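Local coordinates for gingipain R (Porphyromonas gingivalis, PDB 1CVR), which cleaves peptide bonds after arginine as a bacterial cysteine proteinase with a caspase-like fold, at residues A[11-16]-A[37-42]; A[197-202]-A[228-233]; A[346-351]-A[418-423]; A[352-357]-A[371-376]; A[367-372]-A[399-404]. One frame throughout, in Å; residues are numbered along the deposited sequence.

Contact 1 (A[11-16]-A[37-42])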
# COMPACT_ATOMS: atom_id res chain seq x y z
N ARG A 11 3.11 -5.74 13.75
CA ARG A 11 2.40 -4.55 14.18
C ARG A 11 2.80 -3.36 13.32
O ARG A 11 3.75 -3.43 12.53
CB ARG A 11 2.68 -4.25 15.66
CG ARG A 11 4.12 -3.88 15.95
CD ARG A 11 4.37 -3.80 17.46
NE ARG A 11 5.80 -3.62 17.73
CZ ARG A 11 6.36 -2.48 18.12
NH1 ARG A 11 5.63 -1.39 18.29
NH2 ARG A 11 7.67 -2.44 18.32
N MET A 12 2.08 -2.27 13.49
CA MET A 12 2.36 -1.06 12.74
C MET A 12 2.42 0.12 13.69
O MET A 12 1.72 0.17 14.70
CB MET A 12 1.26 -0.80 11.70
CG MET A 12 1.41 0.52 10.93
SD MET A 12 0.27 0.70 9.50
CE MET A 12 -1.24 0.76 10.32
N ILE A 13 3.29 1.06 13.36
CA ILE A 13 3.41 2.27 14.13
C ILE A 13 3.14 3.39 13.15
O ILE A 13 3.72 3.41 12.06
CB ILE A 13 4.83 2.47 14.71
CG1 ILE A 13 5.11 1.42 15.78
CG2 ILE A 13 4.97 3.92 15.25
CD1 ILE A 13 6.53 1.45 16.37
N VAL A 14 2.23 4.28 13.51
CA VAL A 14 1.92 5.44 12.70
C VAL A 14 2.67 6.60 13.39
O VAL A 14 2.38 6.92 14.55
CB VAL A 14 0.41 5.77 12.71
CG1 VAL A 14 0.16 7.01 11.88
CG2 VAL A 14 -0.40 4.58 12.14
N ILE A 15 3.63 7.20 12.68
CA ILE A 15 4.39 8.33 13.23
C ILE A 15 3.69 9.53 12.61
O ILE A 15 3.75 9.75 11.41
CB ILE A 15 5.87 8.28 12.79
CG1 ILE A 15 6.51 6.97 13.27
CG2 ILE A 15 6.64 9.48 13.36
CD1 ILE A 15 7.95 6.79 12.86
N VAL A 16 3.00 10.29 13.44
CA VAL A 16 2.23 11.41 12.96
C VAL A 16 2.71 12.76 13.49
O VAL A 16 3.06 12.90 14.66
CB VAL A 16 0.74 11.18 13.33
CG1 VAL A 16 0.59 10.99 14.85
CG2 VAL A 16 -0.11 12.30 12.84
N ARG A 37 -2.37 -4.90 14.76
CA ARG A 37 -2.04 -4.12 15.95
C ARG A 37 -1.35 -2.85 15.50
O ARG A 37 -0.29 -2.89 14.87
CB ARG A 37 -1.12 -4.92 16.87
CG ARG A 37 -1.77 -6.15 17.48
CD ARG A 37 -0.78 -6.82 18.40
NE ARG A 37 0.36 -7.35 17.66
CZ ARG A 37 1.58 -7.47 18.17
NH1 ARG A 37 1.83 -7.11 19.42
NH2 ARG A 37 2.56 -7.98 17.43
N THR A 38 -1.96 -1.72 15.84
CA THR A 38 -1.44 -0.42 15.43
C THR A 38 -1.35 0.56 16.59
O THR A 38 -2.31 0.71 17.35
CB THR A 38 -2.33 0.19 14.33
OG1 THR A 38 -2.38 -0.72 13.23
CG2 THR A 38 -1.77 1.52 13.85
N GLU A 39 -0.20 1.22 16.69
CA GLU A 39 0.07 2.18 17.75
C GLU A 39 0.43 3.51 17.09
O GLU A 39 0.85 3.55 15.94
CB GLU A 39 1.28 1.73 18.58
CG GLU A 39 1.18 0.31 19.08
CD GLU A 39 2.40 -0.11 19.88
OE1 GLU A 39 3.52 -0.02 19.35
OE2 GLU A 39 2.22 -0.53 21.04
N VAL A 40 0.31 4.59 17.85
CA VAL A 40 0.62 5.92 17.35
C VAL A 40 1.78 6.55 18.10
O VAL A 40 1.88 6.41 19.32
CB VAL A 40 -0.59 6.87 17.51
CG1 VAL A 40 -0.22 8.27 17.08
CG2 VAL A 40 -1.77 6.37 16.69
N LYS A 41 2.66 7.23 17.37
CA LYS A 41 3.75 7.96 18.00
C LYS A 41 3.78 9.36 17.39
O LYS A 41 3.84 9.50 16.17
CB LYS A 41 5.11 7.31 17.76
CG LYS A 41 6.25 8.02 18.51
CD LYS A 41 6.00 7.94 20.02
CE LYS A 41 7.11 8.55 20.86
NZ LYS A 41 8.34 7.72 20.83
N VAL A 42 3.70 10.38 18.24
CA VAL A 42 3.74 11.76 17.76
C VAL A 42 5.21 12.08 17.46
O VAL A 42 6.07 11.93 18.33
CB VAL A 42 3.19 12.71 18.83
CG1 VAL A 42 3.31 14.14 18.36
CG2 VAL A 42 1.73 12.37 19.12
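R11 and E39 form a salt bridge above two neighbouring parallel strands, 11-16 and 37-42, which are joined through helix 25-33 in a beta-alpha-beta unit. The R11 side chain starts with CB against the R37 carbonyl, O at 3.4 Å, while the guanidinium of R37 bends back so that one face lies over this same CB. CG of R11 sits between the backbone N and the carbonyl carbon (chi1 65°), and from there the chain runs extended to NE, which is paired with D69. At the tip, NH1 reaches E39 OE1 at 2.7 Å near the guanidinium plane, with the carboxylate turned 85° to it, and NH2 goes to E62. The three carboxylates balance the buried charge of R11 and probably fix the orientation of its guanidinium. D69 also takes R37 NH2, which bonds to the N9 carbonyl as well.

Five backbone bonds join the strands, among them V14 N to E39 O (2.9 Å) and K41 N to V14 O. On the face carrying M12, V14 and V16, next to helix 25-33, M12 and T38 point the same way, and the methyl CE touches T38 CG2 at 3.6 Å. V16 CG1 meets V40 CG1 at 3.6 Å.

Contact 2 (A[197-202]-A[228-233])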
# COMPACT_ATOMS: atom_id res chain seq x y z
N ASP A 197 -9.72 9.41 -19.51
CA ASP A 197 -10.80 8.49 -19.87
C ASP A 197 -10.63 7.10 -19.26
O ASP A 197 -11.61 6.47 -18.85
CB ASP A 197 -10.91 8.32 -21.40
CG ASP A 197 -11.41 9.58 -22.10
OD1 ASP A 197 -11.98 10.46 -21.43
OD2 ASP A 197 -11.25 9.67 -23.34
N ALA A 198 -9.39 6.63 -19.20
CA ALA A 198 -9.11 5.30 -18.63
C ALA A 198 -9.45 5.28 -17.14
O ALA A 198 -10.15 4.39 -16.67
CB ALA A 198 -7.64 4.93 -18.86
N PHE A 199 -8.93 6.25 -16.39
CA PHE A 199 -9.24 6.36 -14.98
C PHE A 199 -10.76 6.47 -14.76
O PHE A 199 -11.34 5.76 -13.94
CB PHE A 199 -8.60 7.60 -14.35
CG PHE A 199 -7.21 7.38 -13.80
CD1 PHE A 199 -6.09 7.35 -14.62
CD2 PHE A 199 -7.03 7.23 -12.42
CE1 PHE A 199 -4.81 7.18 -14.08
CE2 PHE A 199 -5.76 7.07 -11.88
CZ PHE A 199 -4.65 7.04 -12.70
N ASN A 200 -11.40 7.37 -15.49
CA ASN A 200 -12.83 7.57 -15.30
C ASN A 200 -13.70 6.39 -15.69
O ASN A 200 -14.83 6.26 -15.22
CB ASN A 200 -13.29 8.85 -16.01
CG ASN A 200 -12.70 10.09 -15.38
OD1 ASN A 200 -12.20 10.03 -14.25
ND2 ASN A 200 -12.76 11.21 -16.08
N GLY A 201 -13.14 5.51 -16.52
CA GLY A 201 -13.87 4.33 -16.95
C GLY A 201 -13.84 3.23 -15.90
O GLY A 201 -14.72 2.38 -15.87
N GLY A 202 -12.81 3.25 -15.04
CA GLY A 202 -12.68 2.24 -14.01
C GLY A 202 -11.52 1.27 -14.19
O GLY A 202 -11.56 0.42 -15.08
N LYS A 228 -7.53 17.28 -11.57
CA LYS A 228 -8.85 17.81 -11.23
C LYS A 228 -9.94 17.28 -12.16
O LYS A 228 -11.12 17.37 -11.85
CB LYS A 228 -8.87 19.35 -11.27
CG LYS A 228 -8.67 19.93 -12.67
CD LYS A 228 -8.82 21.45 -12.68
CE LYS A 228 -7.71 22.16 -11.92
NZ LYS A 228 -6.37 21.98 -12.56
N GLN A 229 -9.55 16.70 -13.29
CA GLN A 229 -10.54 16.17 -14.21
C GLN A 229 -10.99 14.74 -13.91
O GLN A 229 -11.90 14.23 -14.55
CB GLN A 229 -10.00 16.25 -15.65
CG GLN A 229 -9.83 17.69 -16.17
CD GLN A 229 -9.49 17.73 -17.66
OE1 GLN A 229 -10.25 17.20 -18.48
NE2 GLN A 229 -8.36 18.34 -18.00
N LEU A 230 -10.35 14.10 -12.94
CA LEU A 230 -10.69 12.72 -12.58
C LEU A 230 -11.97 12.65 -11.76
O LEU A 230 -12.19 13.45 -10.84
CB LEU A 230 -9.55 12.05 -11.79
CG LEU A 230 -8.15 12.08 -12.42
CD1 LEU A 230 -7.14 11.37 -11.49
CD2 LEU A 230 -8.20 11.41 -13.77
N THR A 231 -12.81 11.68 -12.08
CA THR A 231 -14.06 11.50 -11.35
C THR A 231 -14.24 10.03 -10.96
O THR A 231 -15.36 9.55 -10.84
CB THR A 231 -15.25 11.95 -12.22
OG1 THR A 231 -15.29 11.15 -13.41
CG2 THR A 231 -15.08 13.40 -12.63
N ASN A 232 -13.12 9.33 -10.77
CA ASN A 232 -13.18 7.92 -10.40
C ASN A 232 -13.39 7.79 -8.88
O ASN A 232 -12.56 7.25 -8.15
CB ASN A 232 -11.89 7.21 -10.88
CG ASN A 232 -10.63 7.72 -10.20
OD1 ASN A 232 -10.43 8.93 -10.05
ND2 ASN A 232 -9.74 6.80 -9.83
N SER A 233 -14.54 8.30 -8.43
CA SER A 233 -14.92 8.30 -7.02
C SER A 233 -14.84 6.94 -6.37
O SER A 233 -15.63 6.07 -6.68
CB SER A 233 -16.34 8.84 -6.87
OG SER A 233 -16.40 10.18 -7.31
O HOH W 1 -16.26 8.46 -13.43
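N200 and T231 meet with their side chains at about a right angle, and the N200 amide uses both of its ends to hold the 228-233 loop. CG of N200 lies beside its own backbone N, opposite the carbonyl carbon, which carries the amide off the last turn of helix 192-201 and out to the loop. OD1 receives the T231 backbone N-H at 2.8 Å. That bond is almost straight at the hydrogen (176°), yet the donor stands 40° above the carbonyl plane of the amide. From the other end of the group, ND2 makes a weak, longer bond of 3.5 Å to the Q229 carbonyl O. A water completes the join by donating to N200 O and accepting from T231 OG1.

F199 and N232 run side by side in the same direction, their ring and amide planes nearly perpendicular (89°). N232 ND2 lies at the edge of the ring, in its plane, 3.8 Å from F199 CD2, but its hydrogen bond goes to the Q235 carbonyl; OD1 of the same amide accepts from G271 N. N232 CB presses on F199 O at 3.4 Å, and L230 crosses F199 obliquely, CD2 against CB at 3.9 Å. N232 N is buried here without a partner.

G202 follows with positive phi, ending the helix. An asparagine in the last turn of helix 192-201 thus binds the backbone of a loop in which N232 centres an inverse gamma turn, shortly before strand 238-242 of the caspase-like fold.

Contact 3 (A[346-351]-A[418-423])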
# COMPACT_ATOMS: atom_id res chain seq x y z
N VAL A 346 -4.07 -5.29 -0.95
CA VAL A 346 -4.45 -5.04 -2.33
C VAL A 346 -5.58 -5.93 -2.85
O VAL A 346 -5.79 -7.04 -2.35
CB VAL A 346 -3.25 -5.18 -3.28
CG1 VAL A 346 -2.15 -4.17 -2.88
CG2 VAL A 346 -2.71 -6.62 -3.21
N ARG A 347 -6.32 -5.41 -3.82
CA ARG A 347 -7.40 -6.16 -4.46
C ARG A 347 -7.04 -6.21 -5.93
O ARG A 347 -6.61 -5.20 -6.50
CB ARG A 347 -8.75 -5.45 -4.29
CG ARG A 347 -9.31 -5.48 -2.86
CD ARG A 347 -10.56 -4.63 -2.74
NE ARG A 347 -11.13 -4.69 -1.40
CZ ARG A 347 -11.73 -5.76 -0.89
NH1 ARG A 347 -11.86 -6.87 -1.61
NH2 ARG A 347 -12.19 -5.73 0.34
N THR A 348 -7.20 -7.37 -6.56
CA THR A 348 -6.89 -7.53 -7.97
C THR A 348 -8.11 -7.82 -8.84
O THR A 348 -8.15 -7.41 -10.00
CB THR A 348 -5.88 -8.68 -8.19
OG1 THR A 348 -6.35 -9.86 -7.53
CG2 THR A 348 -4.50 -8.29 -7.64
N LEU A 349 -9.11 -8.51 -8.29
CA LEU A 349 -10.30 -8.86 -9.06
C LEU A 349 -11.56 -8.48 -8.31
O LEU A 349 -11.51 -8.09 -7.15
CB LEU A 349 -10.30 -10.38 -9.33
CG LEU A 349 -9.04 -10.96 -9.99
CD1 LEU A 349 -9.10 -12.50 -9.99
CD2 LEU A 349 -8.92 -10.41 -11.40
N VAL A 350 -12.71 -8.57 -8.99
CA VAL A 350 -13.98 -8.27 -8.35
C VAL A 350 -14.07 -9.32 -7.26
O VAL A 350 -13.87 -10.51 -7.51
CB VAL A 350 -15.15 -8.42 -9.34
CG1 VAL A 350 -16.48 -8.14 -8.63
CG2 VAL A 350 -14.97 -7.47 -10.51
N PRO A 351 -14.36 -8.91 -6.02
CA PRO A 351 -14.43 -9.88 -4.92
C PRO A 351 -15.63 -10.83 -4.90
O PRO A 351 -16.66 -10.56 -5.53
CB PRO A 351 -14.42 -8.98 -3.69
CG PRO A 351 -15.30 -7.85 -4.17
CD PRO A 351 -14.62 -7.56 -5.51
N VAL A 418 -11.74 -10.45 7.19
CA VAL A 418 -11.26 -9.99 5.88
C VAL A 418 -10.61 -11.16 5.17
O VAL A 418 -10.18 -12.12 5.81
CB VAL A 418 -10.21 -8.83 6.01
CG1 VAL A 418 -10.84 -7.63 6.75
CG2 VAL A 418 -8.97 -9.32 6.72
N GLY A 419 -10.56 -11.09 3.84
CA GLY A 419 -9.95 -12.16 3.07
C GLY A 419 -9.52 -11.62 1.72
O GLY A 419 -10.10 -10.67 1.23
N TYR A 420 -8.49 -12.23 1.14
CA TYR A 420 -8.00 -11.80 -0.17
C TYR A 420 -9.08 -11.86 -1.26
O TYR A 420 -9.64 -12.94 -1.53
CB TYR A 420 -6.80 -12.66 -0.56
CG TYR A 420 -6.25 -12.36 -1.94
CD1 TYR A 420 -5.70 -11.11 -2.25
CD2 TYR A 420 -6.30 -13.33 -2.95
CE1 TYR A 420 -5.21 -10.83 -3.53
CE2 TYR A 420 -5.81 -13.05 -4.25
CZ TYR A 420 -5.27 -11.80 -4.52
OH TYR A 420 -4.81 -11.53 -5.80
N ASN A 421 -9.35 -10.72 -1.90
CA ASN A 421 -10.36 -10.60 -2.95
C ASN A 421 -11.73 -11.06 -2.43
O ASN A 421 -12.52 -11.67 -3.16
CB ASN A 421 -9.96 -11.43 -4.18
CG ASN A 421 -9.03 -10.67 -5.13
OD1 ASN A 421 -8.41 -11.27 -6.01
ND2 ASN A 421 -8.96 -9.35 -4.98
N LYS A 422 -12.01 -10.75 -1.17
CA LYS A 422 -13.28 -11.10 -0.54
C LYS A 422 -13.97 -9.85 -0.03
O LYS A 422 -13.33 -8.82 0.21
CB LYS A 422 -13.05 -12.04 0.64
CG LYS A 422 -12.48 -13.40 0.26
CD LYS A 422 -13.50 -14.16 -0.56
CE LYS A 422 -13.02 -15.55 -0.91
NZ LYS A 422 -14.13 -16.33 -1.58
N VAL A 423 -15.29 -9.95 0.13
CA VAL A 423 -16.04 -8.83 0.66
C VAL A 423 -15.91 -8.94 2.17
O VAL A 423 -16.16 -9.99 2.76
CB VAL A 423 -17.52 -8.89 0.26
CG1 VAL A 423 -18.30 -7.74 0.95
CG2 VAL A 423 -17.65 -8.77 -1.25
O HOH W 2 -8.19 -8.16 -1.05
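A type II beta turn from G419 to K422, closed by its own K422 N to G419 O bond, lies against the irregular segment 346-351, and the two backbones come closest at P351 and N421, whose CA atoms are 4.6 Å apart. R347 holds the far end of that turn. Its chain runs extended from CG to NE and presents both terminal nitrogens end-on to one atom, K422 O: NH1 at 3.0 Å and NH2 at 3.3 Å. The oxygen lies in the guanidinium plane, within 1°, while NH1 stands 44° above the carbonyl plane. NE of R347 donates to the Y131 carbonyl, which helps to fix the rotation of the group.

At the second residue of the turn, T348 crosses Y420 at about a right angle and its OG1 donates to Y420 OH at 2.9 Å; that phenol oxygen is also bonded to Y177 OH. The ring of Y420 has the N421 side chain over its centre, CG 3.9 Å above the plane. A water bridges the backbones, donating to V346 O and accepting from N421 N. P351 CG packs on V423 CG2 at 3.9 Å.

The contact is consistent with a junction between the protease part and the Ig-like domain. Helix 286-298 touches V346 and T348 through L298, R308 makes a cation-pi contact with Y420, and the turn itself connects strands 412-418 and 425-431.

Contact 4 (A[352-357]-A[371-376])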
# COMPACT_ATOMS: atom_id res chain seq x y z
N THR A 352 -15.48 -11.93 -4.18
CA THR A 352 -16.58 -12.86 -4.00
C THR A 352 -16.93 -12.75 -2.51
O THR A 352 -16.19 -12.12 -1.73
CB THR A 352 -16.18 -14.28 -4.35
OG1 THR A 352 -15.00 -14.63 -3.63
CG2 THR A 352 -15.93 -14.40 -5.86
N GLU A 353 -18.06 -13.32 -2.10
CA GLU A 353 -18.42 -13.22 -0.70
C GLU A 353 -17.97 -14.44 0.07
O GLU A 353 -17.64 -15.48 -0.51
CB GLU A 353 -19.93 -13.01 -0.54
CG GLU A 353 -20.46 -11.81 -1.32
CD GLU A 353 -21.84 -11.39 -0.88
OE1 GLU A 353 -21.97 -10.77 0.20
OE2 GLU A 353 -22.81 -11.68 -1.60
N MET A 354 -17.93 -14.30 1.39
CA MET A 354 -17.53 -15.38 2.28
C MET A 354 -18.72 -15.81 3.12
O MET A 354 -19.60 -15.01 3.43
CB MET A 354 -16.42 -14.92 3.23
CG MET A 354 -15.09 -14.65 2.60
SD MET A 354 -13.92 -14.18 3.86
CE MET A 354 -14.58 -12.62 4.39
N GLN A 355 -18.74 -17.09 3.48
CA GLN A 355 -19.80 -17.63 4.31
C GLN A 355 -19.20 -17.69 5.71
O GLN A 355 -18.31 -18.49 5.98
CB GLN A 355 -20.18 -19.02 3.80
CG GLN A 355 -21.51 -19.55 4.30
CD GLN A 355 -21.96 -20.79 3.52
OE1 GLN A 355 -23.02 -21.36 3.79
NE2 GLN A 355 -21.15 -21.21 2.56
N VAL A 356 -19.67 -16.81 6.58
CA VAL A 356 -19.19 -16.73 7.95
C VAL A 356 -20.30 -17.10 8.93
O VAL A 356 -21.36 -16.48 8.93
CB VAL A 356 -18.69 -15.30 8.30
CG1 VAL A 356 -18.35 -15.21 9.78
CG2 VAL A 356 -17.48 -14.95 7.47
N THR A 357 -20.04 -18.09 9.76
CA THR A 357 -21.02 -18.51 10.75
C THR A 357 -20.41 -18.38 12.14
O THR A 357 -19.45 -19.07 12.47
CB THR A 357 -21.45 -19.97 10.52
OG1 THR A 357 -21.85 -20.15 9.15
CG2 THR A 357 -22.63 -20.32 11.41
N VAL A 371 -15.15 -19.21 15.20
CA VAL A 371 -15.86 -18.71 14.03
C VAL A 371 -15.68 -19.68 12.87
O VAL A 371 -14.58 -20.19 12.66
CB VAL A 371 -15.31 -17.33 13.60
CG1 VAL A 371 -16.06 -16.82 12.39
CG2 VAL A 371 -15.43 -16.35 14.74
N ALA A 372 -16.75 -19.94 12.14
CA ALA A 372 -16.68 -20.84 10.99
C ALA A 372 -16.62 -19.97 9.74
O ALA A 372 -17.39 -19.02 9.63
CB ALA A 372 -17.91 -21.75 10.94
N CYS A 373 -15.72 -20.28 8.82
CA CYS A 373 -15.60 -19.50 7.58
C CYS A 373 -15.23 -20.41 6.41
O CYS A 373 -14.29 -21.20 6.50
CB CYS A 373 -14.54 -18.40 7.75
SG CYS A 373 -14.44 -17.24 6.34
N ASP A 374 -15.96 -20.29 5.31
CA ASP A 374 -15.68 -21.14 4.15
C ASP A 374 -14.50 -20.69 3.30
O ASP A 374 -14.34 -21.16 2.17
CB ASP A 374 -16.95 -21.27 3.29
CG ASP A 374 -17.30 -19.99 2.55
OD1 ASP A 374 -17.02 -18.89 3.07
OD2 ASP A 374 -17.90 -20.09 1.46
N TYR A 375 -13.68 -19.80 3.83
CA TYR A 375 -12.49 -19.32 3.12
C TYR A 375 -11.26 -19.40 4.01
O TYR A 375 -11.08 -18.56 4.89
CB TYR A 375 -12.65 -17.86 2.68
CG TYR A 375 -11.44 -17.35 1.90
CD1 TYR A 375 -11.10 -17.91 0.67
CD2 TYR A 375 -10.63 -16.33 2.41
CE1 TYR A 375 -9.97 -17.48 -0.04
CE2 TYR A 375 -9.50 -15.89 1.71
CZ TYR A 375 -9.18 -16.47 0.49
OH TYR A 375 -8.07 -16.05 -0.22
N ASN A 376 -10.41 -20.40 3.79
CA ASN A 376 -9.22 -20.53 4.61
C ASN A 376 -8.23 -19.43 4.29
O ASN A 376 -7.99 -19.13 3.12
CB ASN A 376 -8.57 -21.90 4.40
CG ASN A 376 -9.47 -23.04 4.85
OD1 ASN A 376 -10.10 -22.97 5.90
ND2 ASN A 376 -9.53 -24.11 4.05
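One edge of the three-stranded antiparallel sheet in the Ig-like domain, strand 356-357, is formed where V356 and T357 line up with C373 and A372. T357 and A372 are a hydrogen-bonded pair, linked by T357 N to A372 O at 2.8 Å and A372 N to T357 O at 2.9 Å; V356 and C373 are a non-hydrogen-bonded pair. Beyond them D374 N still bonds to Q355 O, now in the carbonyl plane.

The D374 side chain adds a bond of its own. With CG between the backbone N and the carbonyl carbon (chi1 71°), the carboxylate turns back across Q355, and OD1 takes Q355 N from above the carboxylate plane; the modelled 2.5 Å is unusually short and its exact value doubtful. The Q355 side chain crosses it at about a right angle.

On the face carrying V356 and C373, V356 splits its branches, CG2 on C373 SG and CG1 on V371 CG1 at 3.8 Å. M354 packs beside C373, SD lying 4.0 Å from SG, and makes an oblique Met-aromatic contact with Y375, 5.3 Å from the ring centroid.

M354 and V356 also pack on strand 425-431 of the second sheet, through V425, so this edge faces across the domain, while strand 398-402 lies on the far side of strand 368-373.

Contact 5 (A[367-372]-A[399-404])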
# COMPACT_ATOMS: atom_id res chain seq x y z
N GLN A 367 -12.83 -17.18 27.11
CA GLN A 367 -11.40 -17.02 26.87
C GLN A 367 -11.16 -17.16 25.38
O GLN A 367 -10.15 -16.69 24.86
CB GLN A 367 -10.57 -18.11 27.55
CG GLN A 367 -10.63 -18.17 29.05
CD GLN A 367 -9.54 -19.09 29.59
OE1 GLN A 367 -9.42 -20.25 29.18
NE2 GLN A 367 -8.74 -18.57 30.52
N THR A 368 -12.08 -17.85 24.72
CA THR A 368 -11.96 -18.08 23.28
C THR A 368 -13.28 -17.86 22.57
O THR A 368 -14.34 -17.77 23.20
CB THR A 368 -11.50 -19.51 22.97
OG1 THR A 368 -12.56 -20.42 23.32
CG2 THR A 368 -10.26 -19.86 23.76
N PHE A 369 -13.21 -17.78 21.25
CA PHE A 369 -14.40 -17.58 20.45
C PHE A 369 -14.12 -18.28 19.12
O PHE A 369 -13.10 -18.02 18.49
CB PHE A 369 -14.62 -16.09 20.24
CG PHE A 369 -15.91 -15.75 19.57
CD1 PHE A 369 -17.12 -16.01 20.21
CD2 PHE A 369 -15.92 -15.17 18.31
CE1 PHE A 369 -18.33 -15.68 19.60
CE2 PHE A 369 -17.12 -14.83 17.69
CZ PHE A 369 -18.33 -15.09 18.34
N GLU A 370 -15.02 -19.16 18.71
CA GLU A 370 -14.84 -19.92 17.48
C GLU A 370 -15.74 -19.41 16.37
O GLU A 370 -16.94 -19.22 16.58
CB GLU A 370 -15.15 -21.39 17.71
CG GLU A 370 -14.43 -21.98 18.92
CD GLU A 370 -14.63 -23.48 19.04
OE1 GLU A 370 -14.32 -24.03 20.12
OE2 GLU A 370 -15.09 -24.11 18.06
N VAL A 371 -15.15 -19.21 15.20
CA VAL A 371 -15.86 -18.71 14.03
C VAL A 371 -15.68 -19.68 12.87
O VAL A 371 -14.58 -20.19 12.66
CB VAL A 371 -15.31 -17.33 13.60
CG1 VAL A 371 -16.06 -16.82 12.39
CG2 VAL A 371 -15.43 -16.35 14.74
N ALA A 372 -16.75 -19.94 12.14
CA ALA A 372 -16.68 -20.84 10.99
C ALA A 372 -16.62 -19.97 9.74
O ALA A 372 -17.39 -19.02 9.63
CB ALA A 372 -17.91 -21.75 10.94
N ALA A 399 -11.71 -20.39 12.77
CA ALA A 399 -10.74 -19.54 13.44
C ALA A 399 -11.02 -19.63 14.92
O ALA A 399 -12.16 -19.48 15.36
CB ALA A 399 -10.89 -18.09 12.97
N ILE A 400 -9.98 -19.91 15.71
CA ILE A 400 -10.14 -19.99 17.15
C ILE A 400 -9.47 -18.75 17.69
O ILE A 400 -8.26 -18.70 17.80
CB ILE A 400 -9.47 -21.24 17.75
CG1 ILE A 400 -10.14 -22.50 17.20
CG2 ILE A 400 -9.53 -21.19 19.27
CD1 ILE A 400 -11.64 -22.52 17.37
N ILE A 401 -10.27 -17.76 18.03
CA ILE A 401 -9.76 -16.50 18.54
C ILE A 401 -9.50 -16.55 20.05
O ILE A 401 -10.42 -16.79 20.82
CB ILE A 401 -10.76 -15.35 18.27
CG1 ILE A 401 -11.06 -15.27 16.77
CG2 ILE A 401 -10.19 -14.05 18.80
CD1 ILE A 401 -12.04 -14.17 16.40
N LYS A 402 -8.26 -16.31 20.46
CA LYS A 402 -7.95 -16.28 21.89
C LYS A 402 -8.03 -14.84 22.37
O LYS A 402 -7.32 -13.98 21.84
CB LYS A 402 -6.55 -16.83 22.15
CG LYS A 402 -6.41 -18.29 21.80
CD LYS A 402 -5.05 -18.83 22.19
CE LYS A 402 -5.02 -20.34 22.04
NZ LYS A 402 -3.73 -20.91 22.51
N LEU A 403 -8.89 -14.56 23.34
CA LEU A 403 -9.01 -13.19 23.85
C LEU A 403 -7.78 -12.78 24.64
O LEU A 403 -7.26 -13.56 25.43
CB LEU A 403 -10.27 -13.05 24.71
CG LEU A 403 -11.60 -12.95 23.96
CD1 LEU A 403 -11.81 -14.18 23.11
CD2 LEU A 403 -12.73 -12.78 24.97
N ASN A 404 -7.32 -11.55 24.43
CA ASN A 404 -6.13 -11.07 25.12
C ASN A 404 -6.45 -10.28 26.39
O ASN A 404 -5.56 -9.70 27.01
CB ASN A 404 -5.27 -10.23 24.17
CG ASN A 404 -5.98 -8.97 23.68
OD1 ASN A 404 -5.48 -8.26 22.80
ND2 ASN A 404 -7.14 -8.67 24.26
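Folded at chi2 (-53°), the I400 side chain turns its CD1 onto E370, which stands beside it and points the same way on one face of an antiparallel strand pair, 368-372 against 399-402. CG of E370 and CG1 of I400 are each anti to the carbonyl carbon, but the glutamate then runs on extended. CD1 of I400 therefore lies against CB and CG of E370, 3.7 Å from CB, and alongside the carboxylate carbon CD; its modelled approach to CG is doubtfully close.

The buried face carries F369, V371, A399 and I401. F369 and I401 form a hydrogen-bonded pair, with I401 N to F369 O at 2.9 Å and a more bent return bond from F369 N to I401 O (137°). I401 is extended at chi2, so CD1 reaches the edge of the F369 ring near its plane, and lies 4.4 Å from V371 CG2. V371 and A399 are the next hydrogen-bonded pair.

Where the pairing ends, L403 N still bonds to Q367 O at 2.9 Å, and L403 CD1 curls back to the same oxygen at 3.5 Å.

Beneath the buried face lies the second sheet of the Ig-like domain: F369 touches L382 of strand 379-384, and I401 touches both A380 and L382, and also A392 of strand 387-393. Strand 356-357 flanks strand 368-373 on its other side.

Overall arrangement
From the N terminus, contact 1 closes first, pairing strands 11-16 and 37-42 at one edge of the four-stranded parallel sheet. Contact 2 follows in series, about 32 Å away between centres and across the centre of the chain, tying a helix end to a later loop of the same catalytic domain. Contact 3 then spans a long loop holding most of the Ig-like domain, whose turn at 418-423 returns to segment 346-351, between strands 336-339 and 356-357. Contacts 4 and 5 fall within that loop and share V371 and A372, so strand 368-373 has 356-357 on one flank and 398-402 on the other. Contacts 3 and 4 also touch, K422 NZ lying 2.8 Å from T352 OG1.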